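Local coordinates for DUF5624 domain-containing protein (PDB 4JX2) that is of unknown function but is a putative secreted Legionella protein that combines alpha helices with a small mixed beta sheet in a new way, at residues Pro121-Leu126 with Gly190-Asp195; Ala135-Gln140 with Ser194-Glu199; Thr114-Ile119 with Tyr184-Ala189. All coordinates share one frame; numbering follows the deposited sequence.

Contact 1 (Pro121-Leu126 with Gly190-Asp195)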
loop_
_atom_site.group_PDB
_atom_site.type_symbol
_atom_site.label_atom_id
_atom_site.label_comp_id
_atom_site.label_asym_id
_atom_site.label_seq_id
_atom_site.Cartn_x
_atom_site.Cartn_y
_atom_site.Cartn_z
ATOM N N PRO A 121 16.058 -4.677 -19.960
ATOM C CA PRO A 121 16.391 -3.835 -18.783
ATOM C C PRO A 121 17.880 -3.825 -18.438
ATOM O O PRO A 121 18.403 -2.767 -18.081
ATOM C CB PRO A 121 15.572 -4.470 -17.656
ATOM C CG PRO A 121 14.399 -5.071 -18.367
ATOM C CD PRO A 121 14.963 -5.619 -19.636
ATOM N N ALA A 122 18.571 -4.986 -18.574
ATOM C CA ALA A 122 20.026 -5.099 -18.337
ATOM C C ALA A 122 20.802 -4.109 -19.213
ATOM O O ALA A 122 21.643 -3.360 -18.698
ATOM C CB ALA A 122 20.503 -6.517 -18.612
ATOM N N LEU A 123 20.478 -4.075 -20.526
ATOM C CA LEU A 123 21.122 -3.185 -21.482
ATOM C C LEU A 123 20.807 -1.719 -21.179
ATOM O O LEU A 123 21.710 -0.873 -21.291
ATOM C CB LEU A 123 20.746 -3.554 -22.918
ATOM C CG LEU A 123 21.492 -4.758 -23.495
ATOM C CD1 LEU A 123 20.919 -5.156 -24.826
ATOM C CD2 LEU A 123 23.016 -4.498 -23.594
HETATM N N MSE A 124 19.554 -1.430 -20.743
HETATM C CA MSE A 124 19.114 -0.078 -20.333
HETATM C C MSE A 124 19.960 0.422 -19.147
HETATM O O MSE A 124 20.461 1.550 -19.163
HETATM C CB MSE A 124 17.630 -0.071 -19.952
HETATM C CG MSE A 124 16.696 -0.210 -21.120
HETATM SE SE MSE A 124 14.876 -0.592 -20.480
HETATM C CE MSE A 124 14.297 -1.827 -21.891
ATOM N N TYR A 125 20.164 -0.465 -18.156
ATOM C CA TYR A 125 20.962 -0.222 -16.960
ATOM C C TYR A 125 22.406 0.041 -17.336
ATOM O O TYR A 125 23.012 0.957 -16.778
ATOM C CB TYR A 125 20.860 -1.415 -15.990
ATOM C CG TYR A 125 19.641 -1.440 -15.082
ATOM C CD1 TYR A 125 18.390 -1.025 -15.541
ATOM C CD2 TYR A 125 19.719 -1.963 -13.797
ATOM C CE1 TYR A 125 17.259 -1.078 -14.723
ATOM C CE2 TYR A 125 18.590 -2.039 -12.976
ATOM C CZ TYR A 125 17.367 -1.573 -13.436
ATOM O OH TYR A 125 16.257 -1.624 -12.632
ATOM N N LEU A 126 22.947 -0.722 -18.310
ATOM C CA LEU A 126 24.331 -0.569 -18.786
ATOM C C LEU A 126 24.544 0.806 -19.445
ATOM O O LEU A 126 25.593 1.419 -19.218
ATOM C CB LEU A 126 24.730 -1.709 -19.738
ATOM C CG LEU A 126 24.940 -3.085 -19.080
ATOM C CD1 LEU A 126 24.967 -4.165 -20.109
ATOM C CD2 LEU A 126 26.210 -3.128 -18.261
ATOM N N GLY A 190 23.089 -10.694 -28.662
ATOM C CA GLY A 190 24.496 -11.077 -28.735
ATOM C C GLY A 190 25.266 -10.264 -29.750
ATOM O O GLY A 190 26.249 -9.607 -29.405
ATOM N N ASN A 191 24.789 -10.243 -30.996
ATOM C CA ASN A 191 25.459 -9.480 -32.053
ATOM C C ASN A 191 25.336 -7.965 -31.849
ATOM O O ASN A 191 26.221 -7.230 -32.290
ATOM C CB ASN A 191 24.974 -9.889 -33.418
ATOM C CG ASN A 191 25.475 -11.255 -33.811
ATOM O OD1 ASN A 191 26.679 -11.551 -33.743
ATOM N ND2 ASN A 191 24.566 -12.104 -34.254
ATOM N N TYR A 192 24.294 -7.502 -31.129
ATOM C CA TYR A 192 24.157 -6.083 -30.828
ATOM C C TYR A 192 25.279 -5.692 -29.850
ATOM O O TYR A 192 26.005 -4.725 -30.107
ATOM C CB TYR A 192 22.753 -5.737 -30.268
ATOM C CG TYR A 192 22.694 -4.349 -29.668
ATOM C CD1 TYR A 192 22.803 -3.215 -30.475
ATOM C CD2 TYR A 192 22.610 -4.167 -28.288
ATOM C CE1 TYR A 192 22.813 -1.935 -29.925
ATOM C CE2 TYR A 192 22.618 -2.889 -27.727
ATOM C CZ TYR A 192 22.709 -1.774 -28.553
ATOM O OH TYR A 192 22.744 -0.508 -28.029
HETATM N N MSE A 193 25.444 -6.470 -28.748
HETATM C CA MSE A 193 26.477 -6.218 -27.736
HETATM C C MSE A 193 27.864 -6.282 -28.346
HETATM O O MSE A 193 28.704 -5.431 -28.044
HETATM C CB MSE A 193 26.367 -7.202 -26.592
HETATM C CG MSE A 193 25.176 -6.927 -25.722
HETATM SE SE MSE A 193 24.991 -8.245 -24.318
HETATM C CE MSE A 193 23.093 -8.154 -24.254
ATOM N N SER A 194 28.072 -7.246 -29.261
ATOM C CA SER A 194 29.324 -7.423 -29.975
ATOM C C SER A 194 29.696 -6.144 -30.743
ATOM O O SER A 194 30.839 -5.680 -30.644
ATOM C CB SER A 194 29.220 -8.610 -30.922
ATOM O OG SER A 194 30.441 -8.793 -31.616
ATOM N N ASP A 195 28.703 -5.556 -31.454
ATOM C CA ASP A 195 28.821 -4.347 -32.263
ATOM C C ASP A 195 29.148 -3.131 -31.417
ATOM O O ASP A 195 29.895 -2.270 -31.868
ATOM C CB ASP A 195 27.523 -4.128 -33.054
ATOM C CG ASP A 195 27.314 -5.102 -34.211
ATOM O OD1 ASP A 195 28.302 -5.779 -34.617
ATOM O OD2 ASP A 195 26.175 -5.176 -34.724
#
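Leu-123, on helix 119-131, carries this contact by touching Tyr-192 and Met-193 of helix 175-197. Two residues earlier, Pro-121 packs on Phe-41 of the second subunit, as does Ala-122. Leu-123 follows and points toward helix 175-197. Its CG lies anti to the carbonyl carbon (chi1 -78°), and the chain then extends so that both methyls reach across. CD1 meets the edge of the Tyr-192 ring near its plane, 4.0 Å from CD2 of Tyr-192. CD2 of Leu-123 lies 3.7 Å from CE of Met-193. The same CE is 3.7 Å from CD1 of Leu-123, and the selenomethionine methyl therefore bridges both tips of the leucine fork. The CB of Met-193 points along the interface, but the end of the chain, bent at chi3 (-148°), lies nearer to Leu-123. CG of Met-193 also touches CD2 of Leu-123. The Leu-123 and Tyr-192 side chains lie alongside one another, heading opposite ways.

Met-124 turns to Leu-208 and Met-227. Tyr-125 meets Phe-41 of the second subunit edge-to-face. Leu-126 points toward helix 175-197 but packs on Gln-140 of helix 136-155. Phe-212 of helix 205-213 stacks on the Tyr-192 ring and also touches Leu-123. All three touching side chains are buried. The arrangement is that of a helix-bundle core, with apolar side chains filling the gap between two helices inside the DUF5624 region.

Contact 2 (Ala135-Gln140 with Ser194-Glu199)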
loop_
_atom_site.group_PDB
_atom_site.type_symbol
_atom_site.label_atom_id
_atom_site.label_comp_id
_atom_site.label_asym_id
_atom_site.label_seq_id
_atom_site.Cartn_x
_atom_site.Cartn_y
_atom_site.Cartn_z
ATOM N N ALA A 135 33.109 2.713 -15.975
ATOM C CA ALA A 135 33.716 1.832 -16.971
ATOM C C ALA A 135 33.331 0.357 -16.792
ATOM O O ALA A 135 33.559 -0.438 -17.712
ATOM C CB ALA A 135 35.228 1.975 -16.911
ATOM N N SER A 136 32.735 -0.010 -15.633
ATOM C CA SER A 136 32.313 -1.387 -15.335
ATOM C C SER A 136 31.207 -1.864 -16.285
ATOM O O SER A 136 30.887 -3.054 -16.285
ATOM C CB SER A 136 31.839 -1.522 -13.890
ATOM O OG SER A 136 32.824 -1.117 -12.954
ATOM N N TRP A 137 30.636 -0.955 -17.103
ATOM C CA TRP A 137 29.592 -1.315 -18.067
ATOM C C TRP A 137 30.162 -2.242 -19.164
ATOM O O TRP A 137 29.446 -3.112 -19.661
ATOM C CB TRP A 137 28.938 -0.055 -18.678
ATOM C CG TRP A 137 29.764 0.667 -19.712
ATOM C CD1 TRP A 137 30.571 1.749 -19.511
ATOM C CD2 TRP A 137 29.802 0.393 -21.125
ATOM N NE1 TRP A 137 31.132 2.152 -20.703
ATOM C CE2 TRP A 137 30.647 1.359 -21.716
ATOM C CE3 TRP A 137 29.196 -0.574 -21.951
ATOM C CZ2 TRP A 137 30.906 1.384 -23.095
ATOM C CZ3 TRP A 137 29.479 -0.564 -23.309
ATOM C CH2 TRP A 137 30.320 0.409 -23.868
ATOM N N LYS A 138 31.452 -2.048 -19.516
ATOM C CA LYS A 138 32.169 -2.802 -20.538
ATOM C C LYS A 138 32.410 -4.221 -20.094
ATOM O O LYS A 138 32.194 -5.143 -20.887
ATOM C CB LYS A 138 33.494 -2.122 -20.888
ATOM C CG LYS A 138 33.330 -0.874 -21.731
ATOM C CD LYS A 138 34.656 -0.251 -22.098
ATOM C CE LYS A 138 34.488 1.237 -22.252
ATOM N NZ LYS A 138 35.565 1.844 -23.069
ATOM N N SER A 139 32.850 -4.409 -18.829
ATOM C CA SER A 139 33.115 -5.748 -18.291
ATOM C C SER A 139 31.810 -6.488 -18.018
ATOM O O SER A 139 31.750 -7.684 -18.266
ATOM C CB SER A 139 33.991 -5.686 -17.048
ATOM O OG SER A 139 33.407 -4.880 -16.041
ATOM N N GLN A 140 30.762 -5.775 -17.575
ATOM C CA GLN A 140 29.431 -6.358 -17.331
ATOM C C GLN A 140 28.797 -6.787 -18.654
ATOM O O GLN A 140 28.209 -7.871 -18.711
ATOM C CB GLN A 140 28.504 -5.380 -16.596
ATOM C CG GLN A 140 28.844 -5.123 -15.124
ATOM C CD GLN A 140 28.428 -6.235 -14.183
ATOM O OE1 GLN A 140 27.790 -7.213 -14.551
ATOM N NE2 GLN A 140 28.812 -6.125 -12.942
ATOM N N SER A 194 28.072 -7.246 -29.261
ATOM C CA SER A 194 29.324 -7.423 -29.975
ATOM C C SER A 194 29.696 -6.144 -30.743
ATOM O O SER A 194 30.839 -5.680 -30.644
ATOM C CB SER A 194 29.220 -8.610 -30.922
ATOM O OG SER A 194 30.441 -8.793 -31.616
ATOM N N ASP A 195 28.703 -5.556 -31.454
ATOM C CA ASP A 195 28.821 -4.347 -32.263
ATOM C C ASP A 195 29.148 -3.131 -31.417
ATOM O O ASP A 195 29.895 -2.270 -31.868
ATOM C CB ASP A 195 27.523 -4.128 -33.054
ATOM C CG ASP A 195 27.314 -5.102 -34.211
ATOM O OD1 ASP A 195 28.302 -5.779 -34.617
ATOM O OD2 ASP A 195 26.175 -5.176 -34.724
ATOM N N VAL A 196 28.620 -3.072 -30.188
ATOM C CA VAL A 196 28.863 -1.971 -29.245
ATOM C C VAL A 196 30.324 -2.052 -28.739
ATOM O O VAL A 196 31.045 -1.040 -28.770
ATOM C CB VAL A 196 27.826 -1.981 -28.082
ATOM C CG1 VAL A 196 28.308 -1.155 -26.884
ATOM C CG2 VAL A 196 26.454 -1.509 -28.561
ATOM N N LEU A 197 30.754 -3.260 -28.302
ATOM C CA LEU A 197 32.094 -3.511 -27.772
ATOM C C LEU A 197 33.165 -3.439 -28.877
ATOM O O LEU A 197 34.331 -3.147 -28.575
ATOM C CB LEU A 197 32.154 -4.863 -27.045
ATOM C CG LEU A 197 31.243 -5.040 -25.828
ATOM C CD1 LEU A 197 31.024 -6.501 -25.528
ATOM C CD2 LEU A 197 31.765 -4.316 -24.613
ATOM N N ASN A 198 32.769 -3.677 -30.150
ATOM C CA ASN A 198 33.676 -3.574 -31.302
ATOM C C ASN A 198 33.599 -2.160 -31.909
ATOM O O ASN A 198 34.228 -1.892 -32.938
ATOM C CB ASN A 198 33.376 -4.641 -32.361
ATOM C CG ASN A 198 33.841 -6.019 -31.991
ATOM O OD1 ASN A 198 35.019 -6.252 -31.735
ATOM N ND2 ASN A 198 32.929 -6.976 -31.985
ATOM N N GLU A 199 32.822 -1.261 -31.265
ATOM C CA GLU A 199 32.639 0.151 -31.624
ATOM C C GLU A 199 32.074 0.350 -33.058
ATOM O O GLU A 199 32.316 1.391 -33.679
ATOM C CB GLU A 199 33.952 0.952 -31.425
ATOM C CG GLU A 199 34.332 1.109 -29.964
ATOM C CD GLU A 199 35.646 1.809 -29.692
ATOM O OE1 GLU A 199 36.714 1.243 -30.022
ATOM O OE2 GLU A 199 35.606 2.902 -29.087
#
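The six-membered end of the Trp-137 indole meets Val-196 at its edge. CG1 of Val-196 lies near the ring plane, 3.8 Å from CZ3 and 3.9 Å from CH2 of Trp-137. One face of the indole carries the side chain of Lys-138, with CG of Lys-138 over the centre of the ring. The ring also meets Phe-203 with the two planes at about 30°. CG of Trp-137 sits between its backbone N and carbonyl carbon (chi1 75°), which swings the indole toward Val-196 although the CB itself points along the interface. The CB of Val-196 points toward helix 136-155, with CG1 anti to its own backbone N.

Beside this pair, CD2 of Leu-197 packs 3.8 Å from the carbonyl O of Lys-138. Here the first turn of helix 136-155 meets the last turn of helix 175-197, and the two segments run antiparallel. Helix 175-197 ends in a Schellman motif. Glu-199 has positive phi (59°), and its N bonds back to O of Val-196 at 3.1 Å. In the first turn of helix 136-155, Ser-139 OG donates to O of Ser-136 at 3.1 Å, from above the carbonyl plane. That oxygen also accepts from Gln-140 N, and both donors approach from the same face of the carbonyl. Gln-140 NE2 bonds to O of Ile-54 of the second subunit.

Contact 3 (Thr114-Ile119 with Tyr184-Ala189)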
loop_
_atom_site.group_PDB
_atom_site.type_symbol
_atom_site.label_atom_id
_atom_site.label_comp_id
_atom_site.label_asym_id
_atom_site.label_seq_id
_atom_site.Cartn_x
_atom_site.Cartn_y
_atom_site.Cartn_z
ATOM N N THR A 114 12.425 -15.522 -17.803
ATOM C CA THR A 114 12.735 -14.232 -17.161
ATOM C C THR A 114 14.138 -13.757 -17.568
ATOM O O THR A 114 14.299 -12.570 -17.825
ATOM C CB THR A 114 12.558 -14.331 -15.631
ATOM O OG1 THR A 114 11.197 -14.679 -15.374
ATOM C CG2 THR A 114 12.884 -13.047 -14.900
ATOM N N ALA A 115 15.118 -14.685 -17.658
ATOM C CA ALA A 115 16.490 -14.411 -18.066
ATOM C C ALA A 115 16.532 -13.733 -19.438
ATOM O O ALA A 115 17.282 -12.778 -19.621
ATOM C CB ALA A 115 17.313 -15.709 -18.084
ATOM N N ILE A 116 15.707 -14.206 -20.384
ATOM C CA ILE A 116 15.618 -13.632 -21.737
ATOM C C ILE A 116 14.915 -12.235 -21.687
ATOM O O ILE A 116 15.413 -11.308 -22.322
ATOM C CB ILE A 116 14.942 -14.625 -22.752
ATOM C CG1 ILE A 116 15.756 -15.942 -22.877
ATOM C CG2 ILE A 116 14.678 -13.976 -24.140
ATOM C CD1 ILE A 116 17.255 -15.827 -23.409
ATOM N N SER A 117 13.809 -12.094 -20.907
ATOM C CA SER A 117 13.013 -10.848 -20.744
ATOM C C SER A 117 13.838 -9.700 -20.238
ATOM O O SER A 117 13.634 -8.559 -20.662
ATOM C CB SER A 117 11.866 -11.046 -19.745
ATOM O OG SER A 117 10.894 -12.012 -20.117
ATOM N N HIS A 118 14.754 -10.020 -19.299
ATOM C CA HIS A 118 15.620 -9.125 -18.564
ATOM C C HIS A 118 16.838 -8.596 -19.338
ATOM O O HIS A 118 17.511 -7.673 -18.840
ATOM C CB HIS A 118 16.067 -9.813 -17.282
ATOM C CG HIS A 118 15.039 -9.718 -16.195
ATOM N ND1 HIS A 118 15.206 -10.363 -14.987
ATOM C CD2 HIS A 118 13.878 -9.017 -16.158
ATOM C CE1 HIS A 118 14.158 -10.028 -14.256
ATOM N NE2 HIS A 118 13.324 -9.231 -14.923
ATOM N N ILE A 119 17.059 -9.078 -20.575
ATOM C CA ILE A 119 18.162 -8.622 -21.435
ATOM C C ILE A 119 17.956 -7.126 -21.773
ATOM O O ILE A 119 18.923 -6.356 -21.674
ATOM C CB ILE A 119 18.316 -9.542 -22.677
ATOM C CG1 ILE A 119 18.953 -10.879 -22.233
ATOM C CG2 ILE A 119 19.112 -8.868 -23.815
ATOM C CD1 ILE A 119 18.923 -12.018 -23.283
ATOM N N TYR A 184 16.529 -16.390 -31.883
ATOM C CA TYR A 184 16.469 -15.046 -32.469
ATOM C C TYR A 184 16.920 -13.969 -31.459
ATOM O O TYR A 184 17.700 -13.070 -31.809
ATOM C CB TYR A 184 15.031 -14.736 -32.952
ATOM C CG TYR A 184 14.863 -13.325 -33.471
ATOM C CD1 TYR A 184 15.346 -12.959 -34.728
ATOM C CD2 TYR A 184 14.236 -12.345 -32.701
ATOM C CE1 TYR A 184 15.198 -11.659 -35.208
ATOM C CE2 TYR A 184 14.089 -11.037 -33.170
ATOM C CZ TYR A 184 14.559 -10.706 -34.432
ATOM O OH TYR A 184 14.431 -9.425 -34.897
ATOM N N ALA A 185 16.395 -14.059 -30.213
ATOM C CA ALA A 185 16.683 -13.140 -29.120
ATOM C C ALA A 185 18.164 -13.161 -28.769
ATOM O O ALA A 185 18.781 -12.097 -28.701
ATOM C CB ALA A 185 15.847 -13.497 -27.908
ATOM N N CYS A 186 18.752 -14.361 -28.603
ATOM C CA CYS A 186 20.178 -14.513 -28.292
ATOM C C CYS A 186 21.037 -13.952 -29.417
ATOM O O CYS A 186 21.977 -13.198 -29.157
ATOM C CB CYS A 186 20.527 -15.969 -28.001
ATOM S SG CYS A 186 19.763 -16.621 -26.494
ATOM N N SER A 187 20.687 -14.288 -30.663
ATOM C CA SER A 187 21.396 -13.842 -31.857
ATOM C C SER A 187 21.349 -12.293 -31.979
ATOM O O SER A 187 22.383 -11.662 -32.209
ATOM C CB SER A 187 20.795 -14.512 -33.089
ATOM O OG SER A 187 21.514 -14.178 -34.264
HETATM N N MSE A 188 20.161 -11.694 -31.789
HETATM C CA MSE A 188 19.967 -10.255 -31.873
HETATM C C MSE A 188 20.770 -9.524 -30.785
HETATM O O MSE A 188 21.619 -8.697 -31.118
HETATM C CB MSE A 188 18.476 -9.939 -31.769
HETATM C CG MSE A 188 18.173 -8.471 -31.801
HETATM SE SE MSE A 188 16.263 -8.197 -31.884
HETATM C CE MSE A 188 16.247 -6.390 -32.562
ATOM N N ALA A 189 20.507 -9.839 -29.502
ATOM C CA ALA A 189 21.164 -9.233 -28.337
ATOM C C ALA A 189 22.666 -9.470 -28.323
ATOM O O ALA A 189 23.416 -8.548 -28.004
ATOM C CB ALA A 189 20.550 -9.775 -27.057
#
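This contact joins the C-terminal part of helix 110-117 and the first residue of helix 119-131 to the middle of the long helix 175-197. Ile-116 and Ile-119 supply one side. Ala-185, Cys-186 and Ala-189 supply the other.

Ile-116 uses two branches. Its CG2, anti to the backbone N, packs 4.0 Å from CB of Ala-185. Its CG1 arm turns at chi2 (-61°) and brings CD1 to 4.1 Å from SG of Cys-186. The two branches therefore meet neighbouring residues of the same helix. Three residues on, CG2 of Ile-119 rests 3.7 Å from CB of Ala-189. Ala-185 and Ala-189 are one turn apart, and both point toward the isoleucines. Their small side chains let the backbones come close, with 7.5 Å between the CA atoms of Ile-116 and Ala-185. This is helix-bundle packing of branched side chains against an alanine-lined face.

Tyr-223 of helix 223-247 touches Ile-119 and Ala-185, and its OH bonds to O of Ile-116. On the far side from helix 175-197, His-118 meets the ring of Phe-41 of the second subunit. Ile-116 also packs on Leu-37 of that subunit.

In the fold
From the N terminus the chain reaches 114-119 first, then 121-126 and 135-140. All three segments are answered later by helix 175-197, in the same order along it: 184-189, 190-195 and 194-199. The closures therefore stagger. Contact 3 crosses contacts 1 and 2, because their segments alternate. Contacts 1 and 2 end on overlapping residues, Ser-194 and Asp-195. Each closes a mostly helical loop of more than 50 residues. Together they tie helices 110-117, 119-131 and 136-155 to one long helix. Contact 1 touches both others, with Leu-126 packing on Trp-137 and Met-193 on Ile-119. The centres of contacts 2 and 3 are about 17 Å apart. All three regions also touch the second subunit.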